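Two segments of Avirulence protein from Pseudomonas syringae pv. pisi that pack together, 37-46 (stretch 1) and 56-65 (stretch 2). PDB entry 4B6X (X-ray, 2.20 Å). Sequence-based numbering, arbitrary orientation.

Stretch 1, residues 37-46: MVNNLTDELQ
Stretch 2, residues 56-65: EIANTSQQLR

Residues 37-46 and 56-65 of this avirulence protein are both helical throughout, each belonging to a longer helix of the same chain. The two run nearly antiparallel, at 157° between their N-to-C directions, with a closest axial approach of 8.8 Å. The register is set by Leu 41 CA to Leu 64 CA at 5.8 Å and Leu 45 CA to Thr 60 CA at 5.6 Å; the contact buries 478 Å² in total.

Leu 64 and Leu 45 cover the most surface, and each is a knob in the opposing helix. Both adopt the same rotamer, chi1 t and chi2 p. Leu 64 leaves its backbone sideways, but its end comes nearer and settles among Val 38, Leu 41, Thr 42 and Leu 45. Leu 64 CD1 lies 4.0 Å from Leu 41 CB, 4.1 Å from Val 38 CG1 and 3.6 Å from Thr 42 OG1. Thr 42 OG1 is turned back by chi1 m to donate to Val 38 O at 2.7 Å. Reciprocally, Leu 45 enters the hole formed by Ile 57, Thr 60, Ser 61 and Leu 64. Leu 45 CD1 reaches Ile 57 CG2 at 4.1 Å and Ser 61 CB at 4.0 Å, while Leu 45 CD2 meets Leu 64 CD2 at 3.7 Å, joining the two knobs.

Leu 41 (chi1 m, chi2 t) points toward the partner helix, Leu 41 CD2 lying 4.0 Å from Gln 63 CB. Thr 60 (chi1 m) also points across, and presses Thr 60 CG2 against backbone, 3.2 Å from Leu 41 O and 3.3 Å from Leu 45 N. Thr 60 OG1 donates to Glu 56 OE2 at 2.9 Å and accepts from a water, 2.8 Å from Thr 60 OG1, that also donates to Glu 44 OE1 at 2.6 Å. No direct hydrogen bond crosses the interface; this water bridges Glu 44 and Thr 60 beside a largely apolar contact.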

# COMPACT_ATOMS: atom_id res chain seq x y z
N MET A 37 2.36 2.22 -5.41
CA MET A 37 2.32 0.95 -6.10
C MET A 37 0.89 0.40 -6.14
O MET A 37 0.42 -0.10 -7.20
CB MET A 37 3.24 -0.09 -5.47
CG MET A 37 4.74 0.03 -5.80
SD MET A 37 5.68 -1.57 -5.49
CE MET A 37 4.45 -2.42 -4.42
N VAL A 38 0.18 0.51 -5.03
CA VAL A 38 -1.21 0.03 -4.98
C VAL A 38 -2.08 0.73 -6.00
O VAL A 38 -2.90 0.10 -6.70
CB VAL A 38 -1.83 0.21 -3.58
CG1 VAL A 38 -3.38 0.25 -3.66
CG2 VAL A 38 -1.31 -0.90 -2.62
N ASN A 39 -1.89 2.03 -6.13
CA ASN A 39 -2.62 2.80 -7.10
C ASN A 39 -2.27 2.44 -8.56
O ASN A 39 -3.15 2.38 -9.43
CB ASN A 39 -2.37 4.29 -6.86
CG ASN A 39 -2.96 4.81 -5.55
OD1 ASN A 39 -3.63 4.10 -4.80
ND2 ASN A 39 -2.69 6.07 -5.25
N ASN A 40 -0.99 2.25 -8.86
CA ASN A 40 -0.59 1.90 -10.22
C ASN A 40 -1.14 0.53 -10.61
O ASN A 40 -1.69 0.35 -11.69
CB ASN A 40 0.94 1.94 -10.37
CG ASN A 40 1.49 3.37 -10.34
OD1 ASN A 40 0.81 4.32 -10.71
ND2 ASN A 40 2.72 3.53 -9.86
N LEU A 41 -1.07 -0.42 -9.69
CA LEU A 41 -1.60 -1.73 -9.93
C LEU A 41 -3.11 -1.70 -10.06
O LEU A 41 -3.65 -2.47 -10.83
CB LEU A 41 -1.18 -2.69 -8.81
CG LEU A 41 0.31 -3.07 -8.75
CD1 LEU A 41 0.71 -3.62 -7.35
CD2 LEU A 41 0.58 -4.14 -9.85
N THR A 42 -3.79 -0.80 -9.36
CA THR A 42 -5.23 -0.69 -9.51
C THR A 42 -5.60 -0.18 -10.91
O THR A 42 -6.52 -0.71 -11.55
CB THR A 42 -5.88 0.18 -8.44
OG1 THR A 42 -5.53 -0.30 -7.14
CG2 THR A 42 -7.41 0.14 -8.59
N ASP A 43 -4.87 0.83 -11.39
CA ASP A 43 -4.94 1.28 -12.78
C ASP A 43 -4.79 0.13 -13.77
O ASP A 43 -5.58 -0.03 -14.70
CB ASP A 43 -3.81 2.28 -13.09
CG ASP A 43 -4.12 3.71 -12.66
OD1 ASP A 43 -5.27 4.02 -12.28
OD2 ASP A 43 -3.19 4.56 -12.71
N GLU A 44 -3.74 -0.66 -13.60
CA GLU A 44 -3.43 -1.75 -14.52
C GLU A 44 -4.50 -2.84 -14.51
O GLU A 44 -4.90 -3.33 -15.55
CB GLU A 44 -2.04 -2.33 -14.21
CG GLU A 44 -0.96 -1.31 -14.57
CD GLU A 44 0.36 -1.49 -13.81
OE1 GLU A 44 0.52 -2.48 -13.09
OE2 GLU A 44 1.25 -0.60 -13.95
N LEU A 45 -5.00 -3.16 -13.34
CA LEU A 45 -6.13 -4.10 -13.23
C LEU A 45 -7.37 -3.64 -13.96
O LEU A 45 -8.00 -4.41 -14.71
CB LEU A 45 -6.48 -4.39 -11.75
CG LEU A 45 -7.66 -5.34 -11.45
CD1 LEU A 45 -7.43 -6.64 -12.16
CD2 LEU A 45 -7.87 -5.53 -9.92
N GLN A 46 -7.74 -2.37 -13.77
CA GLN A 46 -8.93 -1.86 -14.39
C GLN A 46 -8.78 -1.78 -15.92
O GLN A 46 -9.74 -2.04 -16.68
CB GLN A 46 -9.31 -0.52 -13.77
CG GLN A 46 -9.79 -0.65 -12.31
CD GLN A 46 -10.53 0.57 -11.81
OE1 GLN A 46 -9.90 1.48 -11.29
NE2 GLN A 46 -11.86 0.59 -11.93
N GLU A 56 -3.83 -10.93 -17.71
CA GLU A 56 -3.31 -9.74 -17.04
C GLU A 56 -4.18 -9.43 -15.84
O GLU A 56 -3.70 -8.95 -14.84
CB GLU A 56 -3.18 -8.55 -17.99
CG GLU A 56 -2.32 -7.34 -17.42
CD GLU A 56 -0.86 -7.73 -17.12
OE1 GLU A 56 -0.06 -7.80 -18.06
OE2 GLU A 56 -0.51 -7.97 -15.95
N ILE A 57 -5.47 -9.73 -15.92
CA ILE A 57 -6.34 -9.58 -14.78
C ILE A 57 -5.83 -10.43 -13.62
O ILE A 57 -5.68 -9.93 -12.50
CB ILE A 57 -7.80 -9.94 -15.12
CG1 ILE A 57 -8.44 -8.83 -15.97
CG2 ILE A 57 -8.63 -10.10 -13.89
CD1 ILE A 57 -9.82 -9.24 -16.52
N ALA A 58 -5.51 -11.70 -13.89
CA ALA A 58 -5.02 -12.59 -12.86
C ALA A 58 -3.64 -12.15 -12.37
O ALA A 58 -3.36 -12.24 -11.18
CB ALA A 58 -5.00 -14.06 -13.36
N ASN A 59 -2.78 -11.71 -13.28
CA ASN A 59 -1.41 -11.30 -12.92
C ASN A 59 -1.42 -10.09 -11.99
O ASN A 59 -0.75 -10.08 -10.98
CB ASN A 59 -0.58 -10.98 -14.16
CG ASN A 59 0.80 -10.41 -13.82
OD1 ASN A 59 1.51 -10.96 -12.97
ND2 ASN A 59 1.19 -9.31 -14.49
N THR A 60 -2.23 -9.11 -12.35
CA THR A 60 -2.22 -7.82 -11.69
C THR A 60 -3.01 -7.87 -10.40
O THR A 60 -2.58 -7.32 -9.39
CB THR A 60 -2.79 -6.75 -12.65
OG1 THR A 60 -1.88 -6.60 -13.76
CG2 THR A 60 -2.93 -5.40 -11.96
N SER A 61 -4.14 -8.56 -10.41
CA SER A 61 -4.89 -8.72 -9.19
C SER A 61 -4.14 -9.48 -8.09
O SER A 61 -4.28 -9.14 -6.91
CB SER A 61 -6.23 -9.39 -9.47
OG SER A 61 -7.04 -9.31 -8.31
N GLN A 62 -3.41 -10.53 -8.45
CA GLN A 62 -2.61 -11.24 -7.48
C GLN A 62 -1.60 -10.28 -6.79
O GLN A 62 -1.49 -10.23 -5.54
CB GLN A 62 -1.91 -12.39 -8.17
CG GLN A 62 -0.93 -13.12 -7.30
CD GLN A 62 -0.42 -14.34 -7.94
OE1 GLN A 62 -0.00 -14.31 -9.11
NE2 GLN A 62 -0.46 -15.46 -7.22
N GLN A 63 -0.91 -9.49 -7.60
CA GLN A 63 0.03 -8.49 -7.07
C GLN A 63 -0.59 -7.37 -6.24
O GLN A 63 -0.01 -6.96 -5.23
CB GLN A 63 0.74 -7.79 -8.21
CG GLN A 63 1.98 -8.47 -8.59
CD GLN A 63 3.06 -8.54 -7.52
OE1 GLN A 63 3.11 -9.48 -6.76
NE2 GLN A 63 3.99 -7.57 -7.54
N LEU A 64 -1.71 -6.86 -6.72
CA LEU A 64 -2.49 -5.87 -6.01
C LEU A 64 -2.89 -6.36 -4.61
O LEU A 64 -2.83 -5.61 -3.65
CB LEU A 64 -3.71 -5.48 -6.81
CG LEU A 64 -4.63 -4.42 -6.24
CD1 LEU A 64 -3.82 -3.16 -5.89
CD2 LEU A 64 -5.72 -4.11 -7.28
N ARG A 65 -3.29 -7.61 -4.48
CA ARG A 65 -3.64 -8.08 -3.18
C ARG A 65 -2.43 -8.19 -2.27
O ARG A 65 -2.56 -7.94 -1.08
CB ARG A 65 -4.35 -9.40 -3.24
CG ARG A 65 -4.88 -9.80 -1.88
CD ARG A 65 -5.74 -11.01 -1.95
NE ARG A 65 -7.17 -10.73 -2.14
CZ ARG A 65 -7.96 -11.26 -3.09
NH1 ARG A 65 -7.47 -12.08 -4.02
NH2 ARG A 65 -9.25 -10.95 -3.09
O HOH W 1 0.16 -4.77 -14.27